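Peroxiredoxin (Clostridioides difficile, PDB 6TSB) is a bifunctional spore-coat protein whose chitinase domain, the part in this structure, hydrolyses chitin and whose peroxiredoxin part is predicted to reduce peroxides. Local coordinates at residues A108-T113 and T149-D154; A164-I169 and I198-N203; G184-S189 and V241-N246; S307-D310 and L316-Q319; T335-Q338 and L342-T345. All coordinates share one frame; numbering follows the deposited sequence.

Contact 1. Residues A108-T113 and T149-D154; sequences AALTPT and TSRPQD
A chi1 of -163° turns CG of Leu110 away from its own nitrogen and carries the two methyls to Arg151, whose side chain, extended from CG to NE, runs across them at about a right angle. CD2 of Leu110 sits over one face of the guanidinium, 3.5 Å from Arg151 NE and equally close to CZ, and is displaced toward the rim. The opposite face is taken by Thr149 CG2, 3.7 Å above the plane, which clamps the flat group between two methyls. Its charge is met elsewhere, by a salt bridge from NH1 to Asp107. The contact joins Leu110, in the turn between helix 105-109 and helix 112-128, to the loop that follows strand 133-137, the strand that carries most of the DxxDxDxE signature of family 18 in the TIM barrel. That loop leads into helix 154-169 by a type I turn in which Asp154 N reaches Arg151 O at 2.9 Å. The Asp154 side chain answers, as OD2 accepts from Arg151 N at 2.9 Å, met from above the carboxylate plane, while OD1 bonds Ser106 OG. The other Leu110 methyl, CD1, approaches Gln153 OE1 at 3.9 Å, brought there by a bend at chi2 of the glutamine.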
# COMPACT_ATOMS: atom_id res chain seq x y z
N ALA A 108 -34.54 20.17 -28.11
CA ALA A 108 -34.60 21.43 -27.34
C ALA A 108 -33.67 22.47 -27.95
O ALA A 108 -33.94 23.68 -27.84
CB ALA A 108 -34.22 21.15 -25.91
N ALA A 109 -32.57 22.01 -28.55
CA ALA A 109 -31.52 22.94 -29.03
C ALA A 109 -31.85 23.42 -30.45
O ALA A 109 -31.19 24.40 -30.86
CB ALA A 109 -30.16 22.28 -28.96
N LEU A 110 -32.79 22.77 -31.15
CA LEU A 110 -32.90 22.85 -32.65
C LEU A 110 -33.36 24.23 -33.16
O LEU A 110 -32.81 24.65 -34.19
CB LEU A 110 -33.79 21.73 -33.17
CG LEU A 110 -33.68 21.42 -34.67
CD1 LEU A 110 -32.24 21.52 -35.17
CD2 LEU A 110 -34.24 20.04 -34.99
N THR A 111 -34.28 24.95 -32.50
CA THR A 111 -34.93 26.18 -33.06
C THR A 111 -34.84 27.33 -32.07
O THR A 111 -34.59 27.11 -30.90
CB THR A 111 -36.39 25.92 -33.42
OG1 THR A 111 -37.16 25.93 -32.21
CG2 THR A 111 -36.61 24.60 -34.11
N PRO A 112 -35.06 28.60 -32.49
CA PRO A 112 -35.19 29.70 -31.53
C PRO A 112 -36.35 29.49 -30.53
O PRO A 112 -36.27 30.03 -29.41
CB PRO A 112 -35.46 30.93 -32.42
CG PRO A 112 -34.88 30.52 -33.79
CD PRO A 112 -35.18 29.04 -33.89
N THR A 113 -37.36 28.69 -30.91
CA THR A 113 -38.57 28.46 -30.07
C THR A 113 -38.25 27.42 -28.99
O THR A 113 -38.35 27.78 -27.83
CB THR A 113 -39.79 28.12 -30.92
OG1 THR A 113 -40.00 29.27 -31.74
CG2 THR A 113 -41.02 27.84 -30.09
N THR A 149 -31.33 10.78 -29.62
CA THR A 149 -31.31 11.56 -30.87
C THR A 149 -30.05 12.44 -30.93
O THR A 149 -29.73 13.12 -29.91
CB THR A 149 -32.60 12.39 -30.96
OG1 THR A 149 -33.69 11.48 -31.03
CG2 THR A 149 -32.62 13.33 -32.15
N SER A 150 -29.39 12.47 -32.09
CA SER A 150 -28.35 13.47 -32.43
C SER A 150 -28.57 13.99 -33.83
O SER A 150 -29.19 13.26 -34.62
CB SER A 150 -26.96 12.89 -32.31
OG SER A 150 -26.82 11.69 -33.07
N ARG A 151 -28.01 15.16 -34.09
CA ARG A 151 -27.99 15.86 -35.40
C ARG A 151 -26.64 16.56 -35.55
O ARG A 151 -26.12 17.11 -34.58
CB ARG A 151 -29.10 16.91 -35.49
CG ARG A 151 -30.50 16.39 -35.16
CD ARG A 151 -31.60 17.44 -35.33
NE ARG A 151 -32.93 16.84 -35.37
CZ ARG A 151 -33.72 16.64 -34.32
NH1 ARG A 151 -33.33 17.00 -33.11
NH2 ARG A 151 -34.89 16.05 -34.47
N PRO A 152 -26.08 16.61 -36.77
CA PRO A 152 -24.85 17.37 -37.06
C PRO A 152 -24.78 18.78 -36.44
O PRO A 152 -23.74 19.17 -35.94
CB PRO A 152 -24.89 17.49 -38.59
CG PRO A 152 -25.63 16.25 -39.07
CD PRO A 152 -26.61 15.92 -37.96
N GLN A 153 -25.91 19.49 -36.43
CA GLN A 153 -26.04 20.89 -35.93
C GLN A 153 -26.02 20.95 -34.39
O GLN A 153 -25.92 22.08 -33.85
CB GLN A 153 -27.34 21.53 -36.46
CG GLN A 153 -27.62 21.27 -37.93
CD GLN A 153 -28.52 20.07 -38.14
OE1 GLN A 153 -29.70 20.12 -37.83
NE2 GLN A 153 -27.98 18.98 -38.68
N ASP A 154 -26.12 19.82 -33.68
CA ASP A 154 -26.10 19.78 -32.19
C ASP A 154 -25.00 20.69 -31.63
O ASP A 154 -25.27 21.45 -30.68
CB ASP A 154 -25.97 18.36 -31.69
CG ASP A 154 -27.27 17.58 -31.76
OD1 ASP A 154 -28.33 18.20 -32.00
OD2 ASP A 154 -27.21 16.36 -31.58

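Contact 2. Residues A164-I169 and I198-N203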
# COMPACT_ATOMS: atom_id res chain seq x y z
N ALA A 164 -29.17 31.10 -24.64
CA ALA A 164 -30.60 31.30 -24.30
C ALA A 164 -30.81 31.11 -22.79
O ALA A 164 -31.47 31.97 -22.20
CB ALA A 164 -31.48 30.39 -25.12
N ILE A 165 -30.20 30.09 -22.18
CA ILE A 165 -30.27 29.88 -20.70
C ILE A 165 -29.63 31.07 -19.97
O ILE A 165 -30.27 31.70 -19.09
CB ILE A 165 -29.65 28.53 -20.33
CG1 ILE A 165 -30.32 27.39 -21.10
CG2 ILE A 165 -29.72 28.35 -18.83
CD1 ILE A 165 -29.73 26.02 -20.89
N ARG A 166 -28.41 31.43 -20.34
CA ARG A 166 -27.70 32.55 -19.65
C ARG A 166 -28.48 33.86 -19.77
O ARG A 166 -28.45 34.69 -18.79
CB ARG A 166 -26.28 32.71 -20.18
CG ARG A 166 -25.52 33.90 -19.60
CD ARG A 166 -25.37 33.81 -18.09
NE ARG A 166 -24.35 32.83 -17.73
CZ ARG A 166 -24.09 32.39 -16.49
NH1 ARG A 166 -24.80 32.83 -15.46
NH2 ARG A 166 -23.13 31.51 -16.30
N ASP A 167 -29.09 34.12 -20.94
CA ASP A 167 -29.85 35.37 -21.22
C ASP A 167 -30.99 35.49 -20.18
O ASP A 167 -31.19 36.58 -19.64
CB ASP A 167 -30.33 35.45 -22.68
CG ASP A 167 -29.27 35.77 -23.74
OD1 ASP A 167 -28.09 36.04 -23.36
OD2 ASP A 167 -29.62 35.75 -24.96
N VAL A 168 -31.66 34.38 -19.85
CA VAL A 168 -32.85 34.37 -18.93
C VAL A 168 -32.39 34.34 -17.45
O VAL A 168 -32.87 35.17 -16.70
CB VAL A 168 -33.82 33.24 -19.30
CG1 VAL A 168 -34.95 33.05 -18.31
CG2 VAL A 168 -34.42 33.48 -20.68
N ILE A 169 -31.49 33.43 -17.04
CA ILE A 169 -31.21 33.20 -15.59
C ILE A 169 -30.34 34.32 -15.04
O ILE A 169 -30.41 34.52 -13.82
CB ILE A 169 -30.59 31.82 -15.31
CG1 ILE A 169 -29.12 31.75 -15.76
CG2 ILE A 169 -31.46 30.74 -15.92
CD1 ILE A 169 -28.41 30.48 -15.38
N ILE A 198 -19.70 31.80 -21.59
CA ILE A 198 -21.14 31.73 -21.20
C ILE A 198 -21.26 31.06 -19.83
O ILE A 198 -22.02 31.57 -18.99
CB ILE A 198 -21.99 30.98 -22.25
CG1 ILE A 198 -21.95 31.66 -23.62
CG2 ILE A 198 -23.42 30.84 -21.76
CD1 ILE A 198 -22.28 30.72 -24.77
N ILE A 199 -20.58 29.93 -19.65
CA ILE A 199 -20.71 29.05 -18.44
C ILE A 199 -19.78 29.52 -17.32
O ILE A 199 -18.84 30.26 -17.58
CB ILE A 199 -20.44 27.60 -18.83
CG1 ILE A 199 -18.96 27.31 -19.07
CG2 ILE A 199 -21.28 27.22 -20.03
CD1 ILE A 199 -18.70 25.90 -19.57
N ASP A 200 -20.05 29.05 -16.11
CA ASP A 200 -19.22 29.32 -14.91
C ASP A 200 -18.20 28.19 -14.76
O ASP A 200 -17.07 28.47 -14.38
CB ASP A 200 -20.09 29.44 -13.66
CG ASP A 200 -20.98 30.66 -13.70
OD1 ASP A 200 -20.47 31.74 -13.51
OD2 ASP A 200 -22.18 30.52 -13.96
N TYR A 201 -18.58 26.97 -15.10
CA TYR A 201 -17.70 25.80 -14.94
C TYR A 201 -17.98 24.80 -16.05
O TYR A 201 -19.12 24.70 -16.51
CB TYR A 201 -17.93 25.13 -13.58
CG TYR A 201 -17.52 25.98 -12.40
CD1 TYR A 201 -16.18 26.16 -12.09
CD2 TYR A 201 -18.46 26.57 -11.57
CE1 TYR A 201 -15.79 26.96 -11.03
CE2 TYR A 201 -18.08 27.34 -10.47
CZ TYR A 201 -16.74 27.53 -10.21
OH TYR A 201 -16.33 28.26 -9.14
N PHE A 202 -16.94 24.07 -16.45
CA PHE A 202 -17.02 22.86 -17.29
C PHE A 202 -16.65 21.72 -16.36
O PHE A 202 -15.55 21.80 -15.78
CB PHE A 202 -16.07 22.96 -18.49
CG PHE A 202 -16.19 21.79 -19.43
CD1 PHE A 202 -15.55 20.59 -19.16
CD2 PHE A 202 -16.99 21.87 -20.55
CE1 PHE A 202 -15.66 19.50 -20.02
CE2 PHE A 202 -17.10 20.78 -21.40
CZ PHE A 202 -16.44 19.60 -21.14
N ASN A 203 -17.60 20.81 -16.14
CA ASN A 203 -17.50 19.69 -15.18
C ASN A 203 -16.91 18.53 -15.97
O ASN A 203 -17.68 17.75 -16.65
CB ASN A 203 -18.83 19.36 -14.49
CG ASN A 203 -19.38 20.50 -13.64
OD1 ASN A 203 -18.73 21.55 -13.50
ND2 ASN A 203 -20.59 20.31 -13.11
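Arg166 NH2 forms a salt bridge with Asp200 OD2 at 2.7 Å, a nearly straight hydrogen bond (165°). The acceptor lies in the guanidinium plane, yet the nitrogen comes from above the carboxylate, since the two flat groups stand 86° apart. The same arginine also grips a backbone carbonyl side-on: NE is 2.9 Å from Ile198 O, and NH2 is 2.9 Å from that same oxygen, both within a few degrees of the guanidinium plane. NH1 turns to the carbonyls of Gly170 and Lys173. Bends at chi2 and chi3 fold the chain so that this head group reaches across to the loop ahead of strand 201-204. Around the polar core the packing is modest; Arg166 CB meets Ile198 CG2 at 3.8 Å, and Ile198 also leans on Leu162 and Thr163 of helix 154-169. The helix is thus fastened near its C-terminal end to the entrance of a parallel barrel strand, in the alternating strand-helix pattern of the TIM barrel. With five bonds spread over three nitrogens, the guanidinium can hardly rotate, and Asp200, whose OD2 accepts from Leu175 N as well, is probably stabilised as the anion.

Contact 3. Residues G184-S189 and V241-N246; sequences GYINSS and VRNLEN
Asn243 gives ND2 to the carbonyl oxygen of Gly181, in the loop just ahead of helix 183-188, and this hydrogen bond anchors a residue whose CB presses against Ile186. The closest approach across the two helices is Ile186 CD1 to Asn243 CB, 3.4 Å, a tight meeting of a methyl with the root of the amide side chain, the two side chains crossing at about a right angle. The chi2 of Ile186, 141°, is well away from a staggered value, so the methyl appears to be turned from its relaxed position where it meets Asn243. It also lies 4.2 Å from the backbone nitrogen of Leu244, and Ile186 CG1 faces Leu244 CD2 at 4.4 Å, while the nearest alpha carbons, those of Ile186 and Leu244, are 7.3 Å apart. In TIM-barrel terms, helix 237-246 is the outer helix between strands 201-204 and 254-264, whereas helix 183-188 belongs to the connection that leaves strand 174-179. Ile192 of the next short helix touches both Ile186 and Leu244, and Leu244 rests inward on Phe202. Next to Ile186 in the chain, the ring of Tyr185 carries Ser189 CB over one face, 3.5 Å above its plane. Elsewhere on the second helix, one turn is pinned by a salt bridge from Arg242 NH1 to Glu245 OE1 at 3.1 Å, which uses the syn lone pair of the carboxylate. Those two residues border the second subunit, where Arg242 packs on Tyr320 and Glu245 on Leu326 of that other chain.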
# COMPACT_ATOMS: atom_id res chain seq x y z
N GLY A 184 -12.97 13.78 -30.01
CA GLY A 184 -14.36 13.69 -30.47
C GLY A 184 -15.25 14.76 -29.86
O GLY A 184 -16.02 15.36 -30.63
N TYR A 185 -15.18 14.99 -28.54
CA TYR A 185 -16.06 15.96 -27.82
C TYR A 185 -15.65 17.38 -28.25
O TYR A 185 -16.53 18.24 -28.46
CB TYR A 185 -16.06 15.75 -26.29
CG TYR A 185 -17.01 16.66 -25.54
CD1 TYR A 185 -16.67 17.97 -25.25
CD2 TYR A 185 -18.28 16.23 -25.13
CE1 TYR A 185 -17.54 18.83 -24.60
CE2 TYR A 185 -19.16 17.08 -24.47
CZ TYR A 185 -18.80 18.38 -24.23
OH TYR A 185 -19.64 19.25 -23.60
N ILE A 186 -14.36 17.65 -28.40
CA ILE A 186 -13.92 19.04 -28.69
C ILE A 186 -14.30 19.43 -30.12
O ILE A 186 -14.65 20.63 -30.31
CB ILE A 186 -12.43 19.22 -28.39
CG1 ILE A 186 -12.22 19.20 -26.87
CG2 ILE A 186 -11.90 20.51 -29.01
CD1 ILE A 186 -10.99 18.48 -26.46
N ASN A 187 -14.28 18.48 -31.05
CA ASN A 187 -14.49 18.71 -32.50
C ASN A 187 -15.96 18.49 -32.92
O ASN A 187 -16.34 19.10 -33.92
CB ASN A 187 -13.59 17.80 -33.35
CG ASN A 187 -12.11 18.05 -33.12
OD1 ASN A 187 -11.66 19.18 -32.89
ND2 ASN A 187 -11.34 16.97 -33.14
N SER A 188 -16.72 17.62 -32.24
CA SER A 188 -18.06 17.13 -32.69
C SER A 188 -19.19 17.36 -31.68
O SER A 188 -20.35 17.07 -32.06
CB SER A 188 -17.98 15.67 -33.02
OG SER A 188 -17.00 15.47 -34.01
N SER A 189 -18.91 17.80 -30.44
CA SER A 189 -19.96 17.98 -29.40
C SER A 189 -20.06 19.44 -28.99
O SER A 189 -21.16 19.95 -28.96
CB SER A 189 -19.75 17.07 -28.22
OG SER A 189 -19.86 15.73 -28.64
N VAL A 241 -7.71 17.59 -19.65
CA VAL A 241 -7.52 18.98 -19.14
C VAL A 241 -6.75 19.82 -20.17
O VAL A 241 -7.12 20.98 -20.39
CB VAL A 241 -6.81 18.98 -17.79
CG1 VAL A 241 -6.70 20.39 -17.26
CG2 VAL A 241 -7.52 18.06 -16.81
N ARG A 242 -5.69 19.26 -20.76
CA ARG A 242 -4.85 20.01 -21.74
C ARG A 242 -5.66 20.25 -23.02
O ARG A 242 -5.62 21.38 -23.51
CB ARG A 242 -3.54 19.26 -22.04
CG ARG A 242 -2.61 19.09 -20.85
CD ARG A 242 -2.41 20.34 -19.99
NE ARG A 242 -1.55 20.04 -18.86
CZ ARG A 242 -1.35 20.83 -17.82
NH1 ARG A 242 -1.95 22.01 -17.74
NH2 ARG A 242 -0.54 20.41 -16.85
N ASN A 243 -6.35 19.22 -23.54
CA ASN A 243 -7.23 19.35 -24.73
C ASN A 243 -8.24 20.49 -24.51
O ASN A 243 -8.36 21.36 -25.41
CB ASN A 243 -7.91 18.03 -25.03
CG ASN A 243 -6.97 16.99 -25.60
OD1 ASN A 243 -5.86 17.30 -26.05
ND2 ASN A 243 -7.43 15.76 -25.62
N LEU A 244 -8.93 20.52 -23.36
CA LEU A 244 -9.92 21.59 -23.08
C LEU A 244 -9.22 22.95 -23.01
O LEU A 244 -9.81 23.95 -23.48
CB LEU A 244 -10.69 21.30 -21.79
CG LEU A 244 -11.68 20.14 -21.87
CD1 LEU A 244 -12.14 19.76 -20.49
CD2 LEU A 244 -12.88 20.48 -22.74
N GLU A 245 -8.02 23.01 -22.42
CA GLU A 245 -7.31 24.30 -22.18
C GLU A 245 -6.88 24.93 -23.51
O GLU A 245 -7.03 26.16 -23.66
CB GLU A 245 -6.11 24.09 -21.26
CG GLU A 245 -6.49 24.04 -19.78
CD GLU A 245 -5.35 23.66 -18.85
OE1 GLU A 245 -4.44 22.92 -19.29
OE2 GLU A 245 -5.38 24.11 -17.71
N ASN A 246 -6.39 24.10 -24.45
CA ASN A 246 -5.83 24.49 -25.76
C ASN A 246 -6.97 24.81 -26.75
O ASN A 246 -6.68 25.62 -27.68
CB ASN A 246 -4.91 23.40 -26.30
CG ASN A 246 -3.60 23.35 -25.55
OD1 ASN A 246 -3.13 24.38 -25.06
ND2 ASN A 246 -3.02 22.17 -25.43

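Contact 4. Residues S307-D310 and L316-Q319; sequences SYDD and LKTQ
The carboxylate of Asp309 receives Lys317 NZ on the syn lone pair of OD2, the side of its other oxygen, in a salt bridge of 2.7 Å. OD1 is the more distant oxygen, 3.4 Å from NZ. The setting is a strand-to-helix junction: strand 303-307 ends, and Asp310 serves as N-cap of helix 311-323, its OD1 accepting from Ser313 N. Asp309, one residue earlier, holds side chains of that helix rather than a backbone amide: Lys317, and Ser313 OG as a further donor to OD2. Lys317, extended beyond CG, brings its ammonium to the aspartate although the nearest alpha carbons, those of Asp309 and Lys317, are 9.5 Å apart; the two side chains meet at about a right angle. Both residues are buried, and their mutual neutralisation probably eases the burial of both charges. The ion pair is not closed on itself, because NZ also bonds Ala223 O of the second subunit. Asp309 packs on Pro259 of that subunit. Ser307 OG likewise takes a hydrogen bond from Gln222 N of the second subunit, so the junction also lies against the neighbouring chain. The aliphatic part of the lysine shares in the contact, for CD and CE of Lys317 each come within 3.2 Å of Asp309 OD2.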
# COMPACT_ATOMS: atom_id res chain seq x y z
N SER A 307 2.65 -6.25 14.05
CA SER A 307 3.99 -5.93 13.48
C SER A 307 4.54 -7.15 12.73
O SER A 307 4.69 -8.22 13.34
CB SER A 307 4.95 -5.49 14.57
OG SER A 307 6.23 -5.15 14.04
N TYR A 308 4.88 -7.01 11.46
CA TYR A 308 5.45 -8.10 10.64
C TYR A 308 6.37 -7.48 9.60
O TYR A 308 6.60 -6.27 9.70
CB TYR A 308 4.33 -8.97 10.06
CG TYR A 308 3.42 -8.32 9.05
CD1 TYR A 308 2.48 -7.37 9.44
CD2 TYR A 308 3.46 -8.67 7.71
CE1 TYR A 308 1.64 -6.76 8.52
CE2 TYR A 308 2.61 -8.09 6.78
CZ TYR A 308 1.69 -7.13 7.19
OH TYR A 308 0.86 -6.53 6.29
N ASP A 309 6.90 -8.31 8.70
CA ASP A 309 7.65 -7.93 7.48
C ASP A 309 6.90 -8.43 6.22
O ASP A 309 6.46 -9.62 6.16
CB ASP A 309 9.09 -8.47 7.56
CG ASP A 309 9.99 -7.68 8.50
OD1 ASP A 309 9.74 -7.69 9.74
OD2 ASP A 309 10.92 -7.02 7.99
N ASP A 310 6.75 -7.55 5.23
CA ASP A 310 6.13 -7.89 3.91
C ASP A 310 7.22 -7.71 2.86
O ASP A 310 8.41 -7.67 3.25
CB ASP A 310 4.88 -7.05 3.65
CG ASP A 310 5.15 -5.57 3.44
OD1 ASP A 310 6.34 -5.14 3.59
OD2 ASP A 310 4.18 -4.84 3.12
N LEU A 316 13.87 -3.60 1.56
CA LEU A 316 14.60 -2.55 2.31
C LEU A 316 15.66 -3.17 3.24
O LEU A 316 16.83 -2.70 3.18
CB LEU A 316 13.56 -1.69 3.05
CG LEU A 316 12.67 -0.83 2.15
CD1 LEU A 316 11.81 0.11 2.98
CD2 LEU A 316 13.50 -0.05 1.14
N LYS A 317 15.31 -4.21 4.00
CA LYS A 317 16.27 -5.00 4.83
C LYS A 317 17.36 -5.60 3.93
O LYS A 317 18.53 -5.46 4.32
CB LYS A 317 15.54 -6.04 5.68
CG LYS A 317 15.11 -5.46 7.02
CD LYS A 317 13.98 -6.17 7.74
CE LYS A 317 13.43 -5.28 8.83
NZ LYS A 317 12.65 -6.03 9.83
N THR A 318 17.03 -6.21 2.79
CA THR A 318 18.05 -6.85 1.91
C THR A 318 18.91 -5.77 1.25
O THR A 318 20.10 -6.07 0.91
CB THR A 318 17.40 -7.78 0.86
OG1 THR A 318 16.33 -7.12 0.17
CG2 THR A 318 16.89 -9.07 1.47
N GLN A 319 18.35 -4.57 1.02
CA GLN A 319 19.14 -3.39 0.57
C GLN A 319 20.21 -3.08 1.63
O GLN A 319 21.40 -2.99 1.27
CB GLN A 319 18.28 -2.14 0.32
CG GLN A 319 17.48 -2.16 -0.99
CD GLN A 319 18.37 -2.25 -2.20
OE1 GLN A 319 18.52 -3.31 -2.81
NE2 GLN A 319 19.02 -1.13 -2.53

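Contact 5. Residues T335-Q338 and L342-T345; sequences TYDQ and LART
Leaving a short 3-10 segment, the chain turns at Asp337 (phi -141°, psi 62°), bringing Asp337 CA to 6.6 Å from Leu342 CA, in the first turn of helix 341-351. With CG opposite the backbone nitrogen (chi1 172°), the carboxylate is aimed at the start of this helix and uses both oxygens there. Leu342 N donates to Asp337 OD1 at 3.0 Å, on the syn side but tilted out of the carboxylate plane. Ala343 N donates to Asp337 OD2 at 3.1 Å, coming from above that plane. Two amides in a row thereby hold the group against rotation, and a negative charge beside a helix N terminus is probably favourable. Carbon atoms close around the bonds: Ala343 CB stands 3.5 Å from Asp337 OD2, and Leu342 CB is 3.7 Å from Asp337 OD1. Leu342 leans on Ile314 of helix 311-323, and Thr345 on Ala311 of that same helix. From the second subunit, Phe260 packs on both Asp337 and Leu342, while Leu53 meets Ala343, which places the loop after strand 328-332 and the start of helix 341-351 between helix 311-323 and the barrel of the neighbouring chain.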
# COMPACT_ATOMS: atom_id res chain seq x y z
N THR A 335 8.75 -22.68 8.01
CA THR A 335 7.49 -23.34 8.46
C THR A 335 6.34 -22.34 8.60
O THR A 335 5.18 -22.80 8.68
CB THR A 335 7.73 -24.03 9.80
OG1 THR A 335 8.47 -25.17 9.39
CG2 THR A 335 6.49 -24.41 10.58
N TYR A 336 6.62 -21.05 8.68
CA TYR A 336 5.60 -19.99 8.87
C TYR A 336 5.13 -19.42 7.52
O TYR A 336 4.18 -18.62 7.49
CB TYR A 336 6.18 -18.89 9.76
CG TYR A 336 6.48 -19.28 11.19
CD1 TYR A 336 6.11 -20.50 11.73
CD2 TYR A 336 7.09 -18.36 12.02
CE1 TYR A 336 6.35 -20.80 13.06
CE2 TYR A 336 7.36 -18.65 13.34
CZ TYR A 336 6.99 -19.88 13.87
OH TYR A 336 7.27 -20.11 15.19
N ASP A 337 5.79 -19.85 6.44
CA ASP A 337 5.74 -19.28 5.08
C ASP A 337 5.76 -20.49 4.13
O ASP A 337 6.75 -20.65 3.33
CB ASP A 337 6.90 -18.28 4.90
CG ASP A 337 7.12 -17.74 3.49
OD1 ASP A 337 6.18 -17.14 2.93
OD2 ASP A 337 8.23 -17.96 2.95
N GLN A 338 4.73 -21.34 4.23
CA GLN A 338 4.66 -22.68 3.57
C GLN A 338 4.66 -22.50 2.05
O GLN A 338 5.18 -23.38 1.37
CB GLN A 338 3.45 -23.47 4.07
CG GLN A 338 3.52 -23.91 5.54
CD GLN A 338 4.51 -25.01 5.86
OE1 GLN A 338 5.23 -25.52 5.00
NE2 GLN A 338 4.56 -25.40 7.13
N LEU A 342 7.49 -15.05 1.29
CA LEU A 342 8.54 -14.22 1.94
C LEU A 342 9.93 -14.73 1.52
O LEU A 342 10.75 -13.91 1.16
CB LEU A 342 8.34 -14.22 3.45
CG LEU A 342 7.01 -13.64 3.90
CD1 LEU A 342 7.02 -13.28 5.38
CD2 LEU A 342 6.62 -12.44 3.04
N ALA A 343 10.14 -16.04 1.51
CA ALA A 343 11.43 -16.66 1.16
C ALA A 343 11.89 -16.14 -0.21
O ALA A 343 13.08 -15.80 -0.34
CB ALA A 343 11.29 -18.17 1.17
N ARG A 344 10.99 -16.12 -1.19
CA ARG A 344 11.31 -15.70 -2.58
C ARG A 344 11.81 -14.24 -2.56
O ARG A 344 12.87 -13.96 -3.14
CB ARG A 344 10.07 -15.84 -3.47
CG ARG A 344 10.38 -15.94 -4.96
CD ARG A 344 9.13 -15.98 -5.83
NE ARG A 344 9.38 -15.33 -7.10
CZ ARG A 344 9.16 -14.03 -7.36
NH1 ARG A 344 8.66 -13.22 -6.44
NH2 ARG A 344 9.44 -13.55 -8.56
N THR A 345 11.04 -13.38 -1.89
CA THR A 345 11.28 -11.93 -1.75
C THR A 345 12.68 -11.78 -1.15
O THR A 345 13.48 -11.04 -1.75
CB THR A 345 10.23 -11.24 -0.87
OG1 THR A 345 8.93 -11.38 -1.44
CG2 THR A 345 10.47 -9.76 -0.67

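From the N terminus, contact 1 comes first, closing the course from helix 105-109 through strand 133-137 to the entry of helix 154-169. That same helix opens contact 2, which ends at strand 201-204. Contact 3 starts before contact 2 closes, so the two cross, and they touch where Phe202 meets Leu244 and Tyr185. These three bind successive strand-helix units of one barrel. Contacts 4 and 5 follow in series, each closing a short loop into a helix; their centres are 13 Å apart, and the centre of contact 4 lies about 63 Å from that of contact 1. Both pack on the second subunit, consistent with C-terminal barrel elements exchanged between the chains.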